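Local coordinates for conserved domain protein (Streptococcus pneumoniae, PDB 2I7R) that is of unknown function but belongs to the glyoxalase/bleomycin resistance protein/dioxygenase superfamily and is paired in the crystal with a second copy through antiparallel beta strands, at the interface of chains A and B. Coordinates in Å, arbitrary orientation; residue numbers count along the deposited sequence, not the author numbering. Chains: chain A/B, Conserved domain protein.

Contact 1: the interface of chains A and B. Residues chain A 27, 69-71, 114; chain B 4-6.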
loop_
_atom_site.group_PDB
_atom_site.type_symbol
_atom_site.label_atom_id
_atom_site.label_comp_id
_atom_site.label_asym_id
_atom_site.label_seq_id
_atom_site.Cartn_x
_atom_site.Cartn_y
_atom_site.Cartn_z
ATOM N N LEU A 27 6.927 4.792 -13.316
ATOM C CA LEU A 27 5.929 5.786 -13.000
ATOM C C LEU A 27 6.070 7.004 -13.904
ATOM O O LEU A 27 5.160 7.844 -13.989
ATOM C CB LEU A 27 6.075 6.221 -11.546
ATOM C CG LEU A 27 5.682 5.234 -10.441
ATOM C CD1 LEU A 27 6.142 5.777 -9.082
ATOM C CD2 LEU A 27 4.155 4.936 -10.502
ATOM N N ILE A 69 -2.992 2.358 -9.535
ATOM C CA ILE A 69 -2.860 3.770 -9.839
ATOM C C ILE A 69 -3.883 4.156 -10.892
ATOM O O ILE A 69 -3.847 3.651 -12.043
ATOM C CB ILE A 69 -1.428 4.137 -10.306
ATOM C CG1 ILE A 69 -0.414 3.717 -9.230
ATOM C CG2 ILE A 69 -1.313 5.683 -10.645
ATOM C CD1 ILE A 69 1.028 3.694 -9.684
ATOM N N GLU A 70 -4.825 5.012 -10.500
ATOM C CA GLU A 70 -5.809 5.483 -11.457
ATOM C C GLU A 70 -5.199 6.526 -12.419
ATOM O O GLU A 70 -4.572 7.502 -12.000
ATOM C CB GLU A 70 -7.050 6.034 -10.767
ATOM C CG GLU A 70 -8.270 6.012 -11.701
ATOM C CD GLU A 70 -9.576 6.323 -10.995
ATOM O OE1 GLU A 70 -9.552 6.676 -9.787
ATOM O OE2 GLU A 70 -10.625 6.215 -11.668
ATOM N N VAL A 71 -5.360 6.276 -13.713
ATOM C CA VAL A 71 -4.757 7.119 -14.749
ATOM C C VAL A 71 -5.829 7.529 -15.778
ATOM O O VAL A 71 -6.892 6.899 -15.836
ATOM C CB VAL A 71 -3.600 6.382 -15.488
ATOM C CG1 VAL A 71 -2.449 6.124 -14.555
ATOM C CG2 VAL A 71 -4.101 5.072 -16.148
ATOM N N PHE A 114 -2.018 0.067 -13.545
ATOM C CA PHE A 114 -2.482 1.339 -14.090
ATOM C C PHE A 114 -3.900 1.113 -14.657
ATOM O O PHE A 114 -4.076 0.337 -15.594
ATOM C CB PHE A 114 -1.510 1.844 -15.162
ATOM C CG PHE A 114 -0.103 2.070 -14.649
ATOM C CD1 PHE A 114 0.274 3.309 -14.150
ATOM C CD2 PHE A 114 0.832 1.038 -14.653
ATOM C CE1 PHE A 114 1.583 3.530 -13.685
ATOM C CE2 PHE A 114 2.148 1.241 -14.189
ATOM C CZ PHE A 114 2.525 2.480 -13.699
HETATM N N MSE B 4 -2.081 10.859 -12.578
HETATM C CA MSE B 4 -1.956 9.593 -11.781
HETATM C C MSE B 4 -2.438 9.700 -10.332
HETATM O O MSE B 4 -2.139 10.669 -9.645
HETATM C CB MSE B 4 -0.507 9.113 -11.753
HETATM C CG MSE B 4 -0.040 8.281 -12.943
HETATM SE SE MSE B 4 1.849 7.755 -12.651
HETATM C CE MSE B 4 2.446 9.482 -11.959
ATOM N N ASN B 5 -3.136 8.670 -9.850
ATOM C CA ASN B 5 -3.614 8.672 -8.471
ATOM C C ASN B 5 -3.563 7.301 -7.809
ATOM O O ASN B 5 -4.305 6.388 -8.181
ATOM C CB ASN B 5 -5.022 9.289 -8.349
ATOM C CG ASN B 5 -5.448 9.530 -6.870
ATOM O OD1 ASN B 5 -4.600 9.800 -5.984
ATOM N ND2 ASN B 5 -6.779 9.439 -6.604
ATOM N N LEU B 6 -2.653 7.160 -6.855
ATOM C CA LEU B 6 -2.569 5.937 -6.082
ATOM C C LEU B 6 -3.758 5.867 -5.046
ATOM O O LEU B 6 -3.741 6.556 -4.054
ATOM C CB LEU B 6 -1.152 5.811 -5.458
ATOM C CG LEU B 6 -0.849 4.732 -4.413
ATOM C CD1 LEU B 6 -1.237 3.451 -4.951
ATOM C CD2 LEU B 6 0.613 4.711 -3.985
#
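A:Glu70 and B:Asn5 face each other across an antiparallel beta bridge, where the start of strand 5-12 of chain B runs along the end of strand 65-70 of chain A. Backbone bonds join the pair in both directions. The amide N of A:Glu70 gives a hydrogen bond to the carbonyl O of B:Asn5 at 2.7 Å. The return bond, from N of B:Asn5 to O of A:Glu70, is 2.8 Å long. A:Ile69 and B:Leu6 continue the antiparallel pairing by one step.

Apolar contact comes chiefly from B:Met4, a selenomethionine, which has more surface hidden by the partner than any other residue here. Its CG lies 3.6 Å from the methyl CG1 of A:Val71, the two side chains running alongside and pointing the same way. On A:Ile69 the branch methyl CG2 does the touching, set anti to the backbone N (CG1 at chi1 -57°); it meets CB of B:Met4 at 3.7 Å, the side chains crossing obliquely. Within chain A, CG1 of A:Val71 also sits at the edge of the A:Phe114 ring, in its plane.

Past CG the selenomethionine reaches the end of helix 16-27. Its chain is extended at chi2 and bends at chi3 (-42°), and the selenium SE stops 3.6 Å from the carbonyl O of A:Leu27.

Contact 2: the interface of chains A and B. Residues chain A 6, 8-9, 11, 65, 67; chain B 9, 11, 65-67.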
loop_
_atom_site.group_PDB
_atom_site.type_symbol
_atom_site.label_atom_id
_atom_site.label_comp_id
_atom_site.label_asym_id
_atom_site.label_seq_id
_atom_site.Cartn_x
_atom_site.Cartn_y
_atom_site.Cartn_z
ATOM N N LEU A 6 -5.892 6.904 4.635
ATOM C CA LEU A 6 -4.745 6.127 4.160
ATOM C C LEU A 6 -4.008 6.940 3.109
ATOM O O LEU A 6 -4.504 7.107 2.021
ATOM C CB LEU A 6 -5.200 4.762 3.595
ATOM C CG LEU A 6 -4.210 3.844 2.880
ATOM C CD1 LEU A 6 -2.954 3.670 3.673
ATOM C CD2 LEU A 6 -4.861 2.496 2.627
ATOM N N GLN A 8 -0.125 7.176 2.991
ATOM C CA GLN A 8 1.268 6.836 2.749
ATOM C C GLN A 8 1.466 5.329 2.879
ATOM O O GLN A 8 0.931 4.688 3.780
ATOM C CB GLN A 8 2.156 7.573 3.758
ATOM C CG GLN A 8 3.631 7.341 3.576
ATOM C CD GLN A 8 4.498 8.156 4.556
ATOM O OE1 GLN A 8 4.195 9.315 4.864
ATOM N NE2 GLN A 8 5.590 7.550 5.025
ATOM N N LEU A 9 2.245 4.775 1.971
ATOM C CA LEU A 9 2.577 3.379 2.028
ATOM C C LEU A 9 4.091 3.304 1.954
ATOM O O LEU A 9 4.706 3.930 1.082
ATOM C CB LEU A 9 1.922 2.643 0.847
ATOM C CG LEU A 9 2.370 1.215 0.552
ATOM C CD1 LEU A 9 1.913 0.234 1.663
ATOM C CD2 LEU A 9 1.858 0.789 -0.809
ATOM N N ILE A 11 7.403 0.772 1.501
ATOM C CA ILE A 11 7.931 -0.531 1.102
ATOM C C ILE A 11 9.358 -0.628 1.644
ATOM O O ILE A 11 10.206 0.236 1.354
ATOM C CB ILE A 11 7.990 -0.722 -0.461
ATOM C CG1 ILE A 11 6.707 -0.229 -1.164
ATOM C CG2 ILE A 11 8.381 -2.197 -0.805
ATOM C CD1 ILE A 11 5.404 -0.868 -0.630
ATOM N N ILE A 65 1.393 -7.840 -2.865
ATOM C CA ILE A 65 0.536 -6.664 -2.982
ATOM C C ILE A 65 0.386 -6.214 -4.426
ATOM O O ILE A 65 1.203 -6.552 -5.283
ATOM C CB ILE A 65 1.015 -5.460 -2.099
ATOM C CG1 ILE A 65 2.153 -4.693 -2.797
ATOM C CG2 ILE A 65 1.309 -5.946 -0.608
ATOM C CD1 ILE A 65 2.709 -3.462 -2.015
ATOM N N ILE A 67 -0.418 -2.415 -6.183
ATOM C CA ILE A 67 -0.540 -0.977 -5.994
ATOM C C ILE A 67 -1.276 -0.480 -7.227
ATOM O O ILE A 67 -0.705 -0.511 -8.336
ATOM C CB ILE A 67 0.873 -0.330 -5.946
ATOM C CG1 ILE A 67 1.600 -0.626 -4.606
ATOM C CG2 ILE A 67 0.806 1.122 -6.255
ATOM C CD1 ILE A 67 3.112 -0.375 -4.749
ATOM N N LEU B 9 -5.016 -0.287 -2.599
ATOM C CA LEU B 9 -3.950 -1.217 -2.305
ATOM C C LEU B 9 -4.548 -2.571 -2.041
ATOM O O LEU B 9 -5.449 -2.667 -1.235
ATOM C CB LEU B 9 -3.178 -0.751 -1.072
ATOM C CG LEU B 9 -2.133 -1.663 -0.455
ATOM C CD1 LEU B 9 -0.942 -1.882 -1.432
ATOM C CD2 LEU B 9 -1.710 -1.019 0.893
ATOM N N ILE B 11 -3.941 -6.374 -0.578
ATOM C CA ILE B 11 -3.086 -7.355 0.110
ATOM C C ILE B 11 -3.546 -8.784 -0.219
ATOM O O ILE B 11 -4.720 -9.156 -0.005
ATOM C CB ILE B 11 -3.029 -7.136 1.671
ATOM C CG1 ILE B 11 -2.984 -5.633 2.019
ATOM C CG2 ILE B 11 -1.858 -7.944 2.277
ATOM C CD1 ILE B 11 -1.652 -4.967 1.614
ATOM N N ILE B 65 5.885 -3.874 4.577
ATOM C CA ILE B 65 5.164 -2.608 4.316
ATOM C C ILE B 65 4.648 -2.004 5.632
ATOM O O ILE B 65 4.393 -2.714 6.598
ATOM C CB ILE B 65 3.947 -2.753 3.308
ATOM C CG1 ILE B 65 2.747 -3.471 3.964
ATOM C CG2 ILE B 65 4.419 -3.482 1.995
ATOM C CD1 ILE B 65 1.385 -3.422 3.135
ATOM N N ILE B 66 4.529 -0.687 5.639
ATOM C CA ILE B 66 3.781 0.036 6.662
ATOM C C ILE B 66 2.687 0.830 5.973
ATOM O O ILE B 66 2.963 1.591 5.044
ATOM C CB ILE B 66 4.699 0.995 7.433
ATOM C CG1 ILE B 66 5.838 0.196 8.094
ATOM C CG2 ILE B 66 3.931 1.764 8.463
ATOM C CD1 ILE B 66 6.860 1.086 8.865
ATOM N N ILE B 67 1.449 0.629 6.410
ATOM C CA ILE B 67 0.289 1.359 5.876
ATOM C C ILE B 67 0.060 2.490 6.864
ATOM O O ILE B 67 -0.160 2.202 8.052
ATOM C CB ILE B 67 -1.006 0.490 5.923
ATOM C CG1 ILE B 67 -0.867 -0.857 5.203
ATOM C CG2 ILE B 67 -2.200 1.257 5.412
ATOM C CD1 ILE B 67 -0.478 -0.697 3.797
#
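A:Leu9 and B:Leu9 meet tip to tip, methyl CD1 of A:Leu9 lying 3.9 Å from CD2 of B:Leu9, in the aliphatic centre of the two-chain assembly of this member of the glyoxalase/bleomycin resistance/dioxygenase superfamily. No nitrogen or oxygen in this patch comes within bonding reach of the partner, and methyl groups make most of the contact. CD1 of A:Leu9 is also pressed against CD1 of B:Ile67 at 3.3 Å, a snug fit for two methyls; these side chains lie alongside and point the same way. The same leucine methyl touches CD1 of B:Ile65 at 4.0 Å, while on the twin side CD1 of B:Leu9 meets CD1 of A:Ile65, the two side chains crossing at a slant.

Flanking this core, CG2 of A:Ile65 rests 3.8 Å from CD1 of B:Ile11, and CD1 of A:Ile11 approaches CG2 of B:Ile65 at 3.8 Å. Both Ile65 side chains hold CG1 between the backbone N and the carbonyl carbon (chi1 81° in A:Ile65), which turns CG2 towards the partner's Ile11. A:Leu6 crosses B:Ile67 at the outer end, but the approach of their methyls is too short to be reliable.

Antiparallel bridges between strands 5-12 and 65-70 position these groups: A:Leu9 pairs with B:Ile67, A:Ile11 with B:Ile65, and the reciprocal pairs complete the set.

Contact 3: the interface of chains A and B. Residues chain A 5-6, 43, 45-46, 68; chain B 5-7, 45-46.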
loop_
_atom_site.group_PDB
_atom_site.type_symbol
_atom_site.label_atom_id
_atom_site.label_comp_id
_atom_site.label_asym_id
_atom_site.label_seq_id
_atom_site.Cartn_x
_atom_site.Cartn_y
_atom_site.Cartn_z
ATOM N N ASN A 5 -7.545 8.569 7.012
ATOM C CA ASN A 5 -7.082 8.755 5.629
ATOM C C ASN A 5 -5.774 8.012 5.362
ATOM O O ASN A 5 -4.705 8.415 5.846
ATOM C CB ASN A 5 -6.946 10.262 5.301
ATOM C CG ASN A 5 -6.667 10.542 3.818
ATOM O OD1 ASN A 5 -7.238 9.915 2.931
ATOM N ND2 ASN A 5 -5.803 11.526 3.559
ATOM N N LEU A 6 -5.892 6.904 4.635
ATOM C CA LEU A 6 -4.745 6.127 4.160
ATOM C C LEU A 6 -4.008 6.940 3.109
ATOM O O LEU A 6 -4.504 7.107 2.021
ATOM C CB LEU A 6 -5.200 4.762 3.595
ATOM C CG LEU A 6 -4.210 3.844 2.880
ATOM C CD1 LEU A 6 -2.954 3.670 3.673
ATOM C CD2 LEU A 6 -4.861 2.496 2.627
ATOM N N ILE A 43 2.121 10.390 -5.636
ATOM C CA ILE A 43 1.328 9.903 -6.744
ATOM C C ILE A 43 -0.105 10.355 -6.553
ATOM O O ILE A 43 -0.935 9.626 -5.975
ATOM C CB ILE A 43 1.365 8.359 -6.906
ATOM C CG1 ILE A 43 2.803 7.788 -6.805
ATOM C CG2 ILE A 43 0.714 7.991 -8.229
ATOM C CD1 ILE A 43 2.897 6.243 -6.620
ATOM N N SER A 45 -2.770 11.926 -4.739
ATOM C CA SER A 45 -3.171 12.209 -3.360
ATOM C C SER A 45 -2.545 11.251 -2.370
ATOM O O SER A 45 -2.978 11.194 -1.206
ATOM C CB SER A 45 -4.684 11.997 -3.249
ATOM O OG SER A 45 -4.985 10.601 -3.480
ATOM N N HIS A 46 -1.563 10.472 -2.804
ATOM C CA HIS A 46 -1.006 9.393 -1.964
ATOM C C HIS A 46 0.512 9.430 -2.101
ATOM O O HIS A 46 1.027 9.750 -3.162
ATOM C CB HIS A 46 -1.589 8.065 -2.464
ATOM C CG HIS A 46 -1.620 6.945 -1.458
ATOM N ND1 HIS A 46 -0.486 6.452 -0.837
ATOM C CD2 HIS A 46 -2.647 6.167 -1.030
ATOM C CE1 HIS A 46 -0.818 5.449 -0.050
ATOM N NE2 HIS A 46 -2.120 5.248 -0.153
ATOM N N HIS A 68 -2.530 -0.054 -7.049
ATOM C CA HIS A 68 -3.368 0.416 -8.168
ATOM C C HIS A 68 -3.272 1.916 -8.312
ATOM O O HIS A 68 -3.494 2.659 -7.348
ATOM C CB HIS A 68 -4.847 0.044 -8.004
ATOM C CG HIS A 68 -5.110 -1.427 -7.854
ATOM N ND1 HIS A 68 -5.522 -2.224 -8.901
ATOM C CD2 HIS A 68 -5.056 -2.233 -6.771
ATOM C CE1 HIS A 68 -5.656 -3.470 -8.480
ATOM N NE2 HIS A 68 -5.411 -3.495 -7.181
ATOM N N ASN B 5 -3.136 8.670 -9.850
ATOM C CA ASN B 5 -3.614 8.672 -8.471
ATOM C C ASN B 5 -3.563 7.301 -7.809
ATOM O O ASN B 5 -4.305 6.388 -8.181
ATOM C CB ASN B 5 -5.022 9.289 -8.349
ATOM C CG ASN B 5 -5.448 9.530 -6.870
ATOM O OD1 ASN B 5 -4.600 9.800 -5.984
ATOM N ND2 ASN B 5 -6.779 9.439 -6.604
ATOM N N LEU B 6 -2.653 7.160 -6.855
ATOM C CA LEU B 6 -2.569 5.937 -6.082
ATOM C C LEU B 6 -3.758 5.867 -5.046
ATOM O O LEU B 6 -3.741 6.556 -4.054
ATOM C CB LEU B 6 -1.152 5.811 -5.458
ATOM C CG LEU B 6 -0.849 4.732 -4.413
ATOM C CD1 LEU B 6 -1.237 3.451 -4.951
ATOM C CD2 LEU B 6 0.613 4.711 -3.985
ATOM N N ASN B 7 -4.765 5.032 -5.315
ATOM C CA ASN B 7 -6.007 4.986 -4.516
ATOM C C ASN B 7 -6.556 3.595 -4.122
ATOM O O ASN B 7 -7.620 3.468 -3.515
ATOM C CB ASN B 7 -7.112 5.857 -5.148
ATOM C CG ASN B 7 -7.612 5.327 -6.482
ATOM O OD1 ASN B 7 -7.163 4.283 -6.984
ATOM N ND2 ASN B 7 -8.569 6.054 -7.071
ATOM N N SER B 45 -10.151 8.484 1.412
ATOM C CA SER B 45 -10.203 8.645 -0.041
ATOM C C SER B 45 -9.382 7.550 -0.754
ATOM O O SER B 45 -9.026 7.666 -1.956
ATOM C CB SER B 45 -9.642 10.035 -0.406
ATOM O OG SER B 45 -8.277 10.152 0.046
ATOM N N HIS B 46 -9.047 6.502 -0.017
ATOM C CA HIS B 46 -8.273 5.419 -0.571
ATOM C C HIS B 46 -8.828 4.073 -0.104
ATOM O O HIS B 46 -9.402 3.962 0.977
ATOM C CB HIS B 46 -6.805 5.646 -0.241
ATOM C CG HIS B 46 -6.334 7.029 -0.595
ATOM N ND1 HIS B 46 -6.492 8.115 0.247
ATOM C CD2 HIS B 46 -5.746 7.514 -1.716
ATOM C CE1 HIS B 46 -5.983 9.196 -0.325
ATOM N NE2 HIS B 46 -5.527 8.860 -1.518
#
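B:Leu6 N gives a nearly straight hydrogen bond (169° at H) to A:Ile43 O at 3.1 Å, the donor standing above the carbonyl plane, and B:Asn7 N adds a weak bond to A:His68 O.

Among the side chains, B:Asn5 OD1 accepts two bonds from A:Ser45. The hydroxyl OG, 2.7 Å away, lies in the amide plane on a lone pair of OD1; the backbone N, at 3.1 Å, is tilted from that plane. A:Ser45 OG sits between its backbone N and carbonyl carbon (chi1 65°), which lets hydroxyl and amide converge on one oxygen. The same OG shares a 2.7 Å hydrogen bond with NE2 of B:His46, with either partner possibly the donor. At the other end of this imidazole, ND1 lies 2.8 Å from the carbonyl O of A:Leu6, a hydrogen bond if ND1 carries the proton. Gripped at both nitrogens, the ring is probably fixed in rotation. A:Asn5 OD1, at the edge of that ring, accepts from B:Ser45 OG at 3.1 Å.

The two His46 rings are nearly perpendicular (88°) and meet edge to face, their CD2 atoms 3.4 Å apart. CG of B:Leu6 covers one face of A:His46, offset toward the rim, while the methyl CD2 of B:Leu6 touches CD1 of A:Ile43 at 3.8 Å.

In the fold, the start of each strand 5-12 meets the turn between strands 38-43 and 46-51 of the partner.

Contact 4: the interface of chains A and B. Residues chain A 10-12, 61-62, 65; chain B 61, 63-65.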
loop_
_atom_site.group_PDB
_atom_site.type_symbol
_atom_site.label_atom_id
_atom_site.label_comp_id
_atom_site.label_asym_id
_atom_site.label_seq_id
_atom_site.Cartn_x
_atom_site.Cartn_y
_atom_site.Cartn_z
ATOM N N ASP A 10 4.702 2.586 2.898
ATOM C CA ASP A 10 6.137 2.351 2.813
ATOM C C ASP A 10 6.400 0.927 2.344
ATOM O O ASP A 10 5.752 0.003 2.794
ATOM C CB ASP A 10 6.830 2.501 4.166
ATOM C CG ASP A 10 6.574 3.831 4.836
ATOM O OD1 ASP A 10 5.997 4.745 4.219
ATOM O OD2 ASP A 10 6.953 3.926 6.025
ATOM N N ILE A 11 7.403 0.772 1.501
ATOM C CA ILE A 11 7.931 -0.531 1.102
ATOM C C ILE A 11 9.358 -0.628 1.644
ATOM O O ILE A 11 10.206 0.236 1.354
ATOM C CB ILE A 11 7.990 -0.722 -0.461
ATOM C CG1 ILE A 11 6.707 -0.229 -1.164
ATOM C CG2 ILE A 11 8.381 -2.197 -0.805
ATOM C CD1 ILE A 11 5.404 -0.868 -0.630
ATOM N N ILE A 12 9.616 -1.680 2.415
ATOM C CA ILE A 12 10.945 -1.891 2.997
ATOM C C ILE A 12 11.762 -2.753 2.016
ATOM O O ILE A 12 11.341 -3.883 1.644
ATOM C CB ILE A 12 10.858 -2.598 4.349
ATOM C CG1 ILE A 12 9.874 -1.916 5.288
ATOM C CG2 ILE A 12 12.235 -2.757 4.978
ATOM C CD1 ILE A 12 9.945 -0.394 5.255
ATOM N N PHE A 61 10.383 -6.504 2.013
ATOM C CA PHE A 61 9.223 -6.840 1.238
ATOM C C PHE A 61 9.603 -7.990 0.348
ATOM O O PHE A 61 10.671 -7.980 -0.227
ATOM C CB PHE A 61 8.764 -5.654 0.368
ATOM C CG PHE A 61 7.552 -5.982 -0.468
ATOM C CD1 PHE A 61 6.294 -6.107 0.132
ATOM C CD2 PHE A 61 7.671 -6.230 -1.828
ATOM C CE1 PHE A 61 5.163 -6.422 -0.631
ATOM C CE2 PHE A 61 6.534 -6.576 -2.604
ATOM C CZ PHE A 61 5.289 -6.673 -2.011
ATOM N N GLN A 62 8.723 -8.966 0.256
ATOM C CA GLN A 62 8.859 -10.067 -0.671
ATOM C C GLN A 62 7.813 -9.972 -1.789
ATOM O O GLN A 62 8.125 -9.597 -2.920
ATOM C CB GLN A 62 8.818 -11.396 0.099
ATOM C CG GLN A 62 10.163 -11.614 0.883
ATOM C CD GLN A 62 10.160 -12.823 1.802
ATOM O OE1 GLN A 62 9.608 -13.879 1.464
ATOM N NE2 GLN A 62 10.798 -12.675 2.986
ATOM N N ILE A 65 1.393 -7.840 -2.865
ATOM C CA ILE A 65 0.536 -6.664 -2.982
ATOM C C ILE A 65 0.386 -6.214 -4.426
ATOM O O ILE A 65 1.203 -6.552 -5.283
ATOM C CB ILE A 65 1.015 -5.460 -2.099
ATOM C CG1 ILE A 65 2.153 -4.693 -2.797
ATOM C CG2 ILE A 65 1.309 -5.946 -0.608
ATOM C CD1 ILE A 65 2.709 -3.462 -2.015
ATOM N N PHE B 61 1.043 -12.092 0.647
ATOM C CA PHE B 61 1.792 -11.096 1.393
ATOM C C PHE B 61 2.535 -11.739 2.569
ATOM O O PHE B 61 1.933 -12.565 3.303
ATOM C CB PHE B 61 0.882 -10.012 1.952
ATOM C CG PHE B 61 1.640 -8.972 2.714
ATOM C CD1 PHE B 61 2.445 -8.057 2.038
ATOM C CD2 PHE B 61 1.632 -8.969 4.108
ATOM C CE1 PHE B 61 3.205 -7.099 2.746
ATOM C CE2 PHE B 61 2.393 -8.022 4.832
ATOM C CZ PHE B 61 3.176 -7.084 4.156
ATOM N N SER B 63 5.706 -9.734 4.640
ATOM C CA SER B 63 6.131 -8.624 5.479
ATOM C C SER B 63 6.615 -7.495 4.577
ATOM O O SER B 63 6.619 -7.625 3.335
ATOM C CB SER B 63 7.279 -9.082 6.437
ATOM O OG SER B 63 7.412 -8.183 7.526
ATOM N N GLY B 64 7.011 -6.388 5.208
ATOM C CA GLY B 64 7.790 -5.368 4.545
ATOM C C GLY B 64 7.057 -4.167 4.018
ATOM O O GLY B 64 7.565 -3.514 3.125
ATOM N N ILE B 65 5.885 -3.874 4.577
ATOM C CA ILE B 65 5.164 -2.608 4.316
ATOM C C ILE B 65 4.648 -2.004 5.632
ATOM O O ILE B 65 4.393 -2.714 6.598
ATOM C CB ILE B 65 3.947 -2.753 3.308
ATOM C CG1 ILE B 65 2.747 -3.471 3.964
ATOM C CG2 ILE B 65 4.419 -3.482 1.995
ATOM C CD1 ILE B 65 1.385 -3.422 3.135
HETATM O O HOH W 1 5.728 -9.365 1.385
#
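A:Phe61 and B:Ile65 lie alongside each other in the packed half of the contact, ring atom CD1 of A:Phe61 3.7 Å from the branch methyl CG2 of B:Ile65. The reciprocal pair repeats this: CG2 of A:Ile65 comes within 3.6 Å of CD1 of B:Phe61. With CG anti to the backbone N (chi1 179° in A:Phe61), each phenylalanine extends its ring towards the partner, and the rings approach through CE1 of each, 4.0 Å apart, with the side chains crossing at a slant.

Beside these rings the backbones close up. The amide N of A:Ile12 gives an almost straight hydrogen bond (174° at H) to the carbonyl O of B:Gly64 at 2.8 Å, and CG1 of A:Ile12 rests against that same oxygen. B:Gly64 has a positive phi (98°), and with no side chain its CA comes within 3.9 Å of CA of A:Phe61.

The looser side is bridged by water. Water 1 lies 3.2 Å from the backbone N of A:Gln62 and 2.8 Å from the carbonyl O of B:Ser63, and also pairs with the amide N of B:Ser63. A:Gln62 loses little surface to the partner; its N is too far from B:Ser63 O for a direct bond, and the water joins the two backbones. B:Ser63 N also stands over one face of the B:Phe61 ring, towards its rim.

The contact ties the segment leading into strand 65-70 of chain B to the end of strand 5-12 and the loop at A:Phe61 of chain A, and would close this end of a dimer.

Strands 5-12 and 65-70 run through all four contacts. Contact 1 and contact 4 lie farthest apart, about 19 Å between the centres of their C-alpha atoms, with contact 2 about 14 Å from the first and 8 Å from the second. Contact 3 lies about 9 Å from contact 1, sharing B:Asn5 and B:Leu6, and about 10 Å from contact 2, sharing A:Leu6. Contacts 2 and 4 share A:Ile11, A:Ile65 and B:Ile65. Two-fold symmetry repeats each contact with chains exchanged, giving an aliphatic centre with backbone bonds towards both ends and a polar cluster at contact 3, which suggests a genuine dimer, though the structure alone does not prove it.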